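Local coordinates for putative uncharacterized protein (Chaetomium thermophilum, PDB 4XRI) that probably carries protein cargo into the nucleus as an importin-beta transport receptor and is thought to bind a small GTPase, at residues L290-W295 and Y352-A357; L278-D283 and L337-K342; E642-Y647 and S676-S681. The protein carries 2 engineered substitutions. All blocks are in the same frame, centred on the assembly; numbering follows the deposited sequence.

How the contacts relate
Contacts 1 and 2 belong to one neighbourhood: their centres lie 9 Å apart and their segments alternate along the chain. Helices 265-280, 285-310 and 324-340 follow one another, and helix 354-369 is the next helix after them. The two contacts touch directly, Ala291 CB coming 3.3 Å from Met280 N and Ser355 CB 3.6 Å from Leu339 O. Contact 3 lies on the other side of the chain's centre, with its own centre 53 Å from that of contact 1 and 60 Å from that of contact 2; the nearest atoms of contacts 1 and 3 are still about 38 Å apart. It touches neither of the others.

Contact 1: L290-W295 and Y352-A357; sequences LAVEFW and YNISRA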
loop_
_atom_site.group_PDB
_atom_site.type_symbol
_atom_site.label_atom_id
_atom_site.label_comp_id
_atom_site.label_asym_id
_atom_site.label_seq_id
_atom_site.Cartn_x
_atom_site.Cartn_y
_atom_site.Cartn_z
ATOM N N LEU A 290 11.012 19.925 7.190
ATOM C CA LEU A 290 11.281 19.856 5.759
ATOM C C LEU A 290 12.728 19.472 5.467
ATOM O O LEU A 290 13.015 18.761 4.499
ATOM C CB LEU A 290 10.952 21.193 5.101
ATOM C CG LEU A 290 9.458 21.482 4.976
ATOM C CD1 LEU A 290 9.209 22.934 4.608
ATOM C CD2 LEU A 290 8.845 20.560 3.940
ATOM N N ALA A 291 13.633 19.944 6.317
ATOM C CA ALA A 291 15.048 19.650 6.162
ATOM C C ALA A 291 15.339 18.199 6.538
ATOM O O ALA A 291 16.181 17.554 5.922
ATOM C CB ALA A 291 15.886 20.605 7.001
ATOM N N VAL A 292 14.640 17.691 7.548
ATOM C CA VAL A 292 14.747 16.281 7.912
ATOM C C VAL A 292 14.186 15.427 6.782
ATOM O O VAL A 292 14.751 14.391 6.424
ATOM C CB VAL A 292 14.001 15.969 9.229
ATOM C CG1 VAL A 292 13.814 14.466 9.399
ATOM C CG2 VAL A 292 14.755 16.549 10.407
ATOM N N GLU A 293 13.071 15.883 6.219
ATOM C CA GLU A 293 12.444 15.220 5.085
ATOM C C GLU A 293 13.383 15.171 3.882
ATOM O O GLU A 293 13.347 14.222 3.094
ATOM C CB GLU A 293 11.139 15.932 4.717
ATOM C CG GLU A 293 10.521 15.504 3.392
ATOM C CD GLU A 293 10.016 14.073 3.408
ATOM O OE1 GLU A 293 9.804 13.522 4.509
ATOM O OE2 GLU A 293 9.831 13.497 2.314
ATOM N N PHE A 294 14.222 16.195 3.747
ATOM C CA PHE A 294 15.228 16.224 2.689
ATOM C C PHE A 294 16.111 14.991 2.749
ATOM O O PHE A 294 16.361 14.339 1.732
ATOM C CB PHE A 294 16.096 17.482 2.789
ATOM C CG PHE A 294 17.241 17.510 1.810
ATOM C CD1 PHE A 294 17.067 18.029 0.538
ATOM C CD2 PHE A 294 18.491 17.020 2.163
ATOM C CE1 PHE A 294 18.113 18.056 -0.363
ATOM C CE2 PHE A 294 19.538 17.043 1.263
ATOM C CZ PHE A 294 19.349 17.564 0.003
ATOM N N TRP A 295 16.585 14.680 3.950
ATOM C CA TRP A 295 17.498 13.562 4.135
ATOM C C TRP A 295 16.772 12.228 4.144
ATOM O O TRP A 295 17.353 11.198 3.815
ATOM C CB TRP A 295 18.303 13.758 5.415
ATOM C CG TRP A 295 19.404 14.725 5.188
ATOM C CD1 TRP A 295 19.498 16.003 5.659
ATOM C CD2 TRP A 295 20.557 14.509 4.370
ATOM N NE1 TRP A 295 20.656 16.586 5.204
ATOM C CE2 TRP A 295 21.321 15.693 4.411
ATOM C CE3 TRP A 295 21.021 13.427 3.617
ATOM C CZ2 TRP A 295 22.531 15.817 3.728
ATOM C CZ3 TRP A 295 22.219 13.553 2.942
ATOM C CH2 TRP A 295 22.959 14.740 2.997
ATOM N N TYR A 352 2.533 14.088 13.221
ATOM C CA TYR A 352 3.880 14.150 12.676
ATOM C C TYR A 352 4.610 15.385 13.190
ATOM O O TYR A 352 4.479 16.472 12.630
ATOM C CB TYR A 352 3.844 14.144 11.146
ATOM C CG TYR A 352 5.041 13.472 10.508
ATOM C CD1 TYR A 352 5.318 12.131 10.747
ATOM C CD2 TYR A 352 5.886 14.173 9.656
ATOM C CE1 TYR A 352 6.406 11.510 10.164
ATOM C CE2 TYR A 352 6.977 13.559 9.067
ATOM C CZ TYR A 352 7.231 12.228 9.325
ATOM O OH TYR A 352 8.315 11.612 8.741
ATOM N N ASN A 353 5.359 15.209 14.274
ATOM C CA ASN A 353 6.208 16.271 14.793
ATOM C C ASN A 353 7.661 16.021 14.398
ATOM O O ASN A 353 7.949 15.103 13.630
ATOM C CB ASN A 353 6.064 16.397 16.315
ATOM C CG ASN A 353 6.290 15.084 17.044
ATOM O OD1 ASN A 353 7.062 14.233 16.601
ATOM N ND2 ASN A 353 5.609 14.914 18.173
ATOM N N ILE A 354 8.573 16.830 14.922
ATOM C CA ILE A 354 9.971 16.743 14.518
ATOM C C ILE A 354 10.647 15.462 15.017
ATOM O O ILE A 354 11.538 14.924 14.357
ATOM C CB ILE A 354 10.772 17.976 15.004
ATOM C CG1 ILE A 354 12.171 17.992 14.380
ATOM C CG2 ILE A 354 10.846 18.024 16.524
ATOM C CD1 ILE A 354 12.165 17.973 12.870
ATOM N N SER A 355 10.206 14.959 16.167
ATOM C CA SER A 355 10.847 13.802 16.782
ATOM C C SER A 355 10.528 12.508 16.038
ATOM O O SER A 355 11.389 11.641 15.882
ATOM C CB SER A 355 10.430 13.678 18.249
ATOM O OG SER A 355 9.025 13.540 18.372
ATOM N N ARG A 356 9.291 12.377 15.576
ATOM C CA ARG A 356 8.897 11.190 14.829
ATOM C C ARG A 356 9.463 11.259 13.419
ATOM O O ARG A 356 9.794 10.237 12.823
ATOM C CB ARG A 356 7.376 11.043 14.801
ATOM C CG ARG A 356 6.754 11.129 16.181
ATOM C CD ARG A 356 5.360 10.540 16.228
ATOM N NE ARG A 356 4.676 10.925 17.459
ATOM C CZ ARG A 356 3.623 10.293 17.966
ATOM N NH1 ARG A 356 3.126 9.227 17.354
ATOM N NH2 ARG A 356 3.071 10.725 19.092
ATOM N N ALA A 357 9.578 12.475 12.895
ATOM C CA ALA A 357 10.218 12.694 11.606
ATOM C C ALA A 357 11.675 12.245 11.662
ATOM O O ALA A 357 12.150 11.530 10.779
ATOM C CB ALA A 357 10.124 14.157 11.205
#
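Val292, on helix 285-310, packs against Ile354 and Ala357 in the first turn of helix 354-369, a helix-to-helix contact in the HEAT-repeat solenoid of an importin-beta receptor. That assignment rests on the family and on the all-helical fold. Between the two segments the closest pair of CA atoms is Val292 CA and Ala357 CA, 6.9 Å apart.

Val292 divides its work between its two methyls. With CG1 anti to the backbone N (chi1 165°), that methyl reaches Ala357, standing 3.6 Å from Ala357 O and 4.1 Å from Ala357 CB. The other methyl, CG2, meets the end of Ile354 at 3.8 Å from Ile354 CD1. The Ile354 side chain bends at chi2 (57°), so that its terminal methyl approaches Val292 although its CB is not aimed there; the two side chains cross obliquely. No hydrogen bond links the segments, and all three touching residues are buried, so the contact rests on dispersion and shape.

The start of the second helix is fixed by its own polar cap. Asn353 is the N-cap: its OD1 accepts from Arg356 N at 3.1 Å, with the donor nearly along the C=O axis, and from Ser355 OG at 2.7 Å, with that donor well above the amide carbonyl plane. The two approaches thus hold one oxygen from different directions, over a turn that also presents Ile354 and Ala357 to Val292.

Charged groups extend the join beside this apolar patch, Glu285 OE2 accepting from Ile354 N and Lys289 NZ donating to Tyr352 O. Around it, Val292 also touches Met280 of helix 265-280 and Cys361 further along helix 354-369, while helix 324-340 places Leu339 against both Val292 and Ile354.

Contact 2: L278-D283 and L337-K342; sequences LGMKSD and LQLLTK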
loop_
_atom_site.group_PDB
_atom_site.type_symbol
_atom_site.label_atom_id
_atom_site.label_comp_id
_atom_site.label_asym_id
_atom_site.label_seq_id
_atom_site.Cartn_x
_atom_site.Cartn_y
_atom_site.Cartn_z
ATOM N N LEU A 278 21.760 23.293 8.484
ATOM C CA LEU A 278 21.223 24.489 9.120
ATOM C C LEU A 278 19.711 24.392 9.267
ATOM O O LEU A 278 19.151 24.783 10.289
ATOM C CB LEU A 278 21.591 25.742 8.315
ATOM C CG LEU A 278 23.064 26.144 8.207
ATOM C CD1 LEU A 278 23.199 27.420 7.389
ATOM C CD2 LEU A 278 23.677 26.321 9.588
ATOM N N GLY A 279 19.055 23.869 8.237
ATOM C CA GLY A 279 17.609 23.742 8.235
ATOM C C GLY A 279 17.089 22.815 9.316
ATOM O O GLY A 279 16.078 23.096 9.953
ATOM N N MET A 280 17.786 21.702 9.521
ATOM C CA MET A 280 17.387 20.718 10.523
ATOM C C MET A 280 17.507 21.266 11.940
ATOM O O MET A 280 16.793 20.833 12.845
ATOM C CB MET A 280 18.231 19.449 10.391
ATOM C CG MET A 280 17.948 18.639 9.140
ATOM S SD MET A 280 18.946 17.145 9.054
ATOM C CE MET A 280 18.468 16.344 10.579
ATOM N N LYS A 281 18.408 22.224 12.126
ATOM C CA LYS A 281 18.668 22.783 13.447
ATOM C C LYS A 281 17.892 24.078 13.677
ATOM O O LYS A 281 18.122 24.783 14.658
ATOM C CB LYS A 281 20.167 23.029 13.629
ATOM C CG LYS A 281 21.017 21.784 13.441
ATOM C CD LYS A 281 22.498 22.101 13.555
ATOM C CE LYS A 281 22.846 22.583 14.951
ATOM N NZ LYS A 281 22.665 21.512 15.969
ATOM N N SER A 282 16.970 24.382 12.769
ATOM C CA SER A 282 16.200 25.620 12.839
ATOM C C SER A 282 15.268 25.667 14.045
ATOM O O SER A 282 14.790 24.637 14.517
ATOM C CB SER A 282 15.388 25.808 11.559
ATOM O OG SER A 282 14.520 26.923 11.664
ATOM N N ASP A 283 15.013 26.876 14.533
ATOM C CA ASP A 283 14.104 27.081 15.655
ATOM C C ASP A 283 12.655 26.941 15.210
ATOM O O ASP A 283 11.760 26.726 16.026
ATOM C CB ASP A 283 14.336 28.455 16.292
ATOM C CG ASP A 283 15.719 28.586 16.899
ATOM O OD1 ASP A 283 16.261 27.563 17.371
ATOM O OD2 ASP A 283 16.266 29.709 16.904
ATOM N N LEU A 337 19.552 12.458 16.151
ATOM C CA LEU A 337 19.529 11.943 17.515
ATOM C C LEU A 337 19.128 13.027 18.505
ATOM O O LEU A 337 18.391 12.774 19.458
ATOM C CB LEU A 337 20.899 11.369 17.884
ATOM C CG LEU A 337 21.326 10.191 17.005
ATOM C CD1 LEU A 337 22.791 9.852 17.195
ATOM C CD2 LEU A 337 20.456 8.985 17.303
ATOM N N GLN A 338 19.620 14.238 18.267
ATOM C CA GLN A 338 19.280 15.387 19.093
ATOM C C GLN A 338 17.788 15.699 18.988
ATOM O O GLN A 338 17.147 16.081 19.970
ATOM C CB GLN A 338 20.113 16.603 18.679
ATOM C CG GLN A 338 20.368 17.595 19.795
ATOM C CD GLN A 338 21.211 18.770 19.338
ATOM O OE1 GLN A 338 21.329 19.035 18.142
ATOM N NE2 GLN A 338 21.809 19.477 20.292
ATOM N N LEU A 339 17.242 15.524 17.788
ATOM C CA LEU A 339 15.830 15.792 17.540
ATOM C C LEU A 339 14.930 14.741 18.177
ATOM O O LEU A 339 13.746 14.987 18.409
ATOM C CB LEU A 339 15.556 15.864 16.037
ATOM C CG LEU A 339 16.097 17.100 15.317
ATOM C CD1 LEU A 339 15.816 17.013 13.826
ATOM C CD2 LEU A 339 15.492 18.367 15.909
ATOM N N LEU A 340 15.491 13.568 18.455
ATOM C CA LEU A 340 14.750 12.519 19.143
ATOM C C LEU A 340 14.384 12.960 20.556
ATOM O O LEU A 340 13.406 12.481 21.129
ATOM C CB LEU A 340 15.554 11.216 19.193
ATOM C CG LEU A 340 15.735 10.434 17.888
ATOM C CD1 LEU A 340 16.330 9.062 18.161
ATOM C CD2 LEU A 340 14.412 10.307 17.139
ATOM N N THR A 341 15.167 13.883 21.109
ATOM C CA THR A 341 14.947 14.363 22.468
ATOM C C THR A 341 13.903 15.475 22.525
ATOM O O THR A 341 13.661 16.053 23.584
ATOM C CB THR A 341 16.252 14.886 23.103
ATOM O OG1 THR A 341 16.608 16.141 22.508
ATOM C CG2 THR A 341 17.386 13.892 22.903
ATOM N N LYS A 342 13.279 15.767 21.389
ATOM C CA LYS A 342 12.279 16.826 21.325
ATOM C C LYS A 342 10.857 16.271 21.333
ATOM O O LYS A 342 9.978 16.805 20.657
ATOM C CB LYS A 342 12.487 17.686 20.076
ATOM C CG LYS A 342 13.890 18.246 19.923
ATOM C CD LYS A 342 14.299 19.084 21.122
ATOM C CE LYS A 342 15.673 19.705 20.908
ATOM N NZ LYS A 342 16.193 20.374 22.133
#
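Leu339 points its forked end at the last helical turn before Lys281, and both branches reach the same atom: Leu339 CD1 and Leu339 CD2 are each 4.1 Å from Met280 O. The Met280 side chain comes in beside this fork. It is extended through chi2 and then turns its methyl at chi3 (58°), which brings Met280 CE to 4.2 Å from Leu339 CD1.

Nearer solvent, Lys281 and Gln338 approach in a different way, their side chains crossing at about a right angle. Gln338 runs out extended beyond CG, whereas Lys281 folds at chi3 and chi4 (64° and 66°), leaving Lys281 NZ 3.6 Å from Gln338 OE1. That separation is too long to count as a hydrogen bond, although a weak electrostatic attraction is plausible.

The two segments hold the C-terminal ends of helices 265-280 and 324-340 and the residues that follow; the helices, elements of the HEAT-repeat solenoid, meet near these ends. Met280 lies on Val332, Val335 and Leu336 of the second helix as well, so the apolar seam continues back along it from the helix end.

Near the end of helix 324-340 a local bond holds the Thr341 hydroxyl: Thr341 OG1 donates to Gln338 O at 2.6 Å, lying in the carbonyl plane. Gln338 O also accepts from Thr341 N at 3.2 Å, so a single residue supplies both donors.

Contact 3: E642-Y647 and S676-S681; sequences EEFAKY and SDVTRS
The Phe644 ring meets Val678 obliquely, Phe644 CE2 lying 4.5 Å from Val678 CG2. One face of the same ring carries Tyr647 CB, 4.3 Å above the plane and offset toward the rim. The Tyr647 ring is in turn covered on one face by Lys646 CG, 3.8 Å above its centre. Phe644 reaches across because its CG is anti to the backbone N (chi1 -178°), which sends the ring toward helix 665-682.

At the other end of the contact, Glu642 sits opposite Ser681, their CA atoms 6.7 Å apart. Glu642 N is 3.8 Å from Ser681 O, beyond hydrogen-bonding range, and the side chain, bent at chi2 (-82°), brings Glu642 OE2 within 4.2 Å of that same oxygen. Ser681 is tied to its own helix: its OG and its N both donate to Asp677 O at 2.8 Å, arriving from opposite faces of the carbonyl plane.

The segment 642-647 links helices 625-640 and 648-660 within the TPR-like region of the importin-beta family. Phe644 also packs on Ile633 and Ala637 of helix 625-640 and on Met609 of helix 605-616.

Glu642 OE2 and Ser681 O are both electron-rich and would not attract each other; with no hydrogen bond or salt bridge across the segments, direct cohesion probably comes chiefly from the apolar touch of Phe644 and Val678.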
loop_
_atom_site.group_PDB
_atom_site.type_symbol
_atom_site.label_atom_id
_atom_site.label_comp_id
_atom_site.label_asym_id
_atom_site.label_seq_id
_atom_site.Cartn_x
_atom_site.Cartn_y
_atom_site.Cartn_z
ATOM N N GLU A 642 -11.638 -35.442 3.575
ATOM C CA GLU A 642 -12.895 -36.107 3.223
ATOM C C GLU A 642 -13.851 -36.217 4.413
ATOM O O GLU A 642 -15.060 -36.344 4.236
ATOM C CB GLU A 642 -12.632 -37.499 2.641
ATOM C CG GLU A 642 -11.594 -38.316 3.388
ATOM C CD GLU A 642 -10.174 -37.954 2.993
ATOM O OE1 GLU A 642 -9.263 -38.105 3.836
ATOM O OE2 GLU A 642 -9.973 -37.513 1.840
ATOM N N GLU A 643 -13.307 -36.157 5.625
ATOM C CA GLU A 643 -14.126 -36.149 6.834
ATOM C C GLU A 643 -14.973 -34.879 6.931
ATOM O O GLU A 643 -15.961 -34.837 7.664
ATOM C CB GLU A 643 -13.249 -36.283 8.082
ATOM C CG GLU A 643 -13.452 -37.580 8.844
ATOM C CD GLU A 643 -12.953 -37.496 10.276
ATOM O OE1 GLU A 643 -11.719 -37.506 10.482
ATOM O OE2 GLU A 643 -13.797 -37.414 11.196
ATOM N N PHE A 644 -14.581 -33.851 6.186
ATOM C CA PHE A 644 -15.289 -32.574 6.196
ATOM C C PHE A 644 -16.599 -32.649 5.412
ATOM O O PHE A 644 -17.482 -31.810 5.586
ATOM C CB PHE A 644 -14.392 -31.470 5.626
ATOM C CG PHE A 644 -15.015 -30.103 5.647
ATOM C CD1 PHE A 644 -14.945 -29.317 6.784
ATOM C CD2 PHE A 644 -15.663 -29.604 4.528
ATOM C CE1 PHE A 644 -15.512 -28.057 6.806
ATOM C CE2 PHE A 644 -16.237 -28.349 4.548
ATOM C CZ PHE A 644 -16.158 -27.573 5.688
ATOM N N ALA A 645 -16.720 -33.665 4.563
ATOM C CA ALA A 645 -17.876 -33.827 3.682
ATOM C C ALA A 645 -19.216 -33.780 4.412
ATOM O O ALA A 645 -20.217 -33.332 3.851
ATOM C CB ALA A 645 -17.759 -35.133 2.915
ATOM N N LYS A 646 -19.234 -34.231 5.664
ATOM C CA LYS A 646 -20.477 -34.280 6.430
ATOM C C LYS A 646 -21.027 -32.892 6.761
ATOM O O LYS A 646 -22.194 -32.756 7.134
ATOM C CB LYS A 646 -20.281 -35.074 7.726
ATOM C CG LYS A 646 -19.253 -34.503 8.693
ATOM C CD LYS A 646 -19.420 -35.131 10.071
ATOM C CE LYS A 646 -18.174 -34.998 10.922
ATOM N NZ LYS A 646 -18.390 -35.548 12.290
ATOM N N TYR A 647 -20.197 -31.865 6.615
ATOM C CA TYR A 647 -20.622 -30.497 6.909
ATOM C C TYR A 647 -21.130 -29.768 5.671
ATOM O O TYR A 647 -21.604 -28.636 5.761
ATOM C CB TYR A 647 -19.475 -29.696 7.530
ATOM C CG TYR A 647 -18.889 -30.344 8.759
ATOM C CD1 TYR A 647 -17.556 -30.733 8.797
ATOM C CD2 TYR A 647 -19.676 -30.584 9.877
ATOM C CE1 TYR A 647 -17.020 -31.332 9.920
ATOM C CE2 TYR A 647 -19.149 -31.186 11.002
ATOM C CZ TYR A 647 -17.821 -31.555 11.019
ATOM O OH TYR A 647 -17.293 -32.157 12.134
ATOM N N SER A 676 -12.095 -23.680 -3.989
ATOM C CA SER A 676 -10.808 -24.302 -4.280
ATOM C C SER A 676 -10.371 -25.196 -3.127
ATOM O O SER A 676 -9.943 -26.330 -3.338
ATOM C CB SER A 676 -9.739 -23.242 -4.554
ATOM O OG SER A 676 -9.863 -22.727 -5.868
ATOM N N ASP A 677 -10.488 -24.674 -1.909
ATOM C CA ASP A 677 -10.145 -25.426 -0.707
ATOM C C ASP A 677 -10.947 -26.719 -0.601
ATOM O O ASP A 677 -10.383 -27.792 -0.394
ATOM C CB ASP A 677 -10.376 -24.574 0.544
ATOM C CG ASP A 677 -9.416 -23.412 0.641
ATOM O OD1 ASP A 677 -8.256 -23.568 0.208
ATOM O OD2 ASP A 677 -9.821 -22.345 1.150
ATOM N N VAL A 678 -12.262 -26.602 -0.746
ATOM C CA VAL A 678 -13.164 -27.735 -0.582
ATOM C C VAL A 678 -12.943 -28.824 -1.636
ATOM O O VAL A 678 -12.934 -30.012 -1.312
ATOM C CB VAL A 678 -14.637 -27.270 -0.623
ATOM C CG1 VAL A 678 -15.578 -28.449 -0.820
ATOM C CG2 VAL A 678 -14.987 -26.516 0.655
ATOM N N THR A 679 -12.756 -28.421 -2.889
ATOM C CA THR A 679 -12.566 -29.382 -3.971
ATOM C C THR A 679 -11.215 -30.082 -3.866
ATOM O O THR A 679 -11.091 -31.263 -4.191
ATOM C CB THR A 679 -12.680 -28.713 -5.355
ATOM O OG1 THR A 679 -11.748 -27.629 -5.447
ATOM C CG2 THR A 679 -14.087 -28.187 -5.572
ATOM N N ARG A 680 -10.205 -29.352 -3.410
ATOM C CA ARG A 680 -8.874 -29.921 -3.249
ATOM C C ARG A 680 -8.803 -30.818 -2.016
ATOM O O ARG A 680 -8.129 -31.850 -2.027
ATOM C CB ARG A 680 -7.823 -28.811 -3.157
ATOM C CG ARG A 680 -7.590 -28.079 -4.470
ATOM C CD ARG A 680 -6.692 -26.862 -4.297
ATOM N NE ARG A 680 -5.329 -27.223 -3.914
ATOM C CZ ARG A 680 -4.394 -27.626 -4.770
ATOM N NH1 ARG A 680 -4.675 -27.726 -6.063
ATOM N NH2 ARG A 680 -3.181 -27.933 -4.333
ATOM N N SER A 681 -9.508 -30.425 -0.959
ATOM C CA SER A 681 -9.471 -31.162 0.300
ATOM C C SER A 681 -10.362 -32.399 0.277
ATOM O O SER A 681 -10.013 -33.434 0.845
ATOM C CB SER A 681 -9.881 -30.255 1.463
ATOM O OG SER A 681 -8.971 -29.180 1.616
#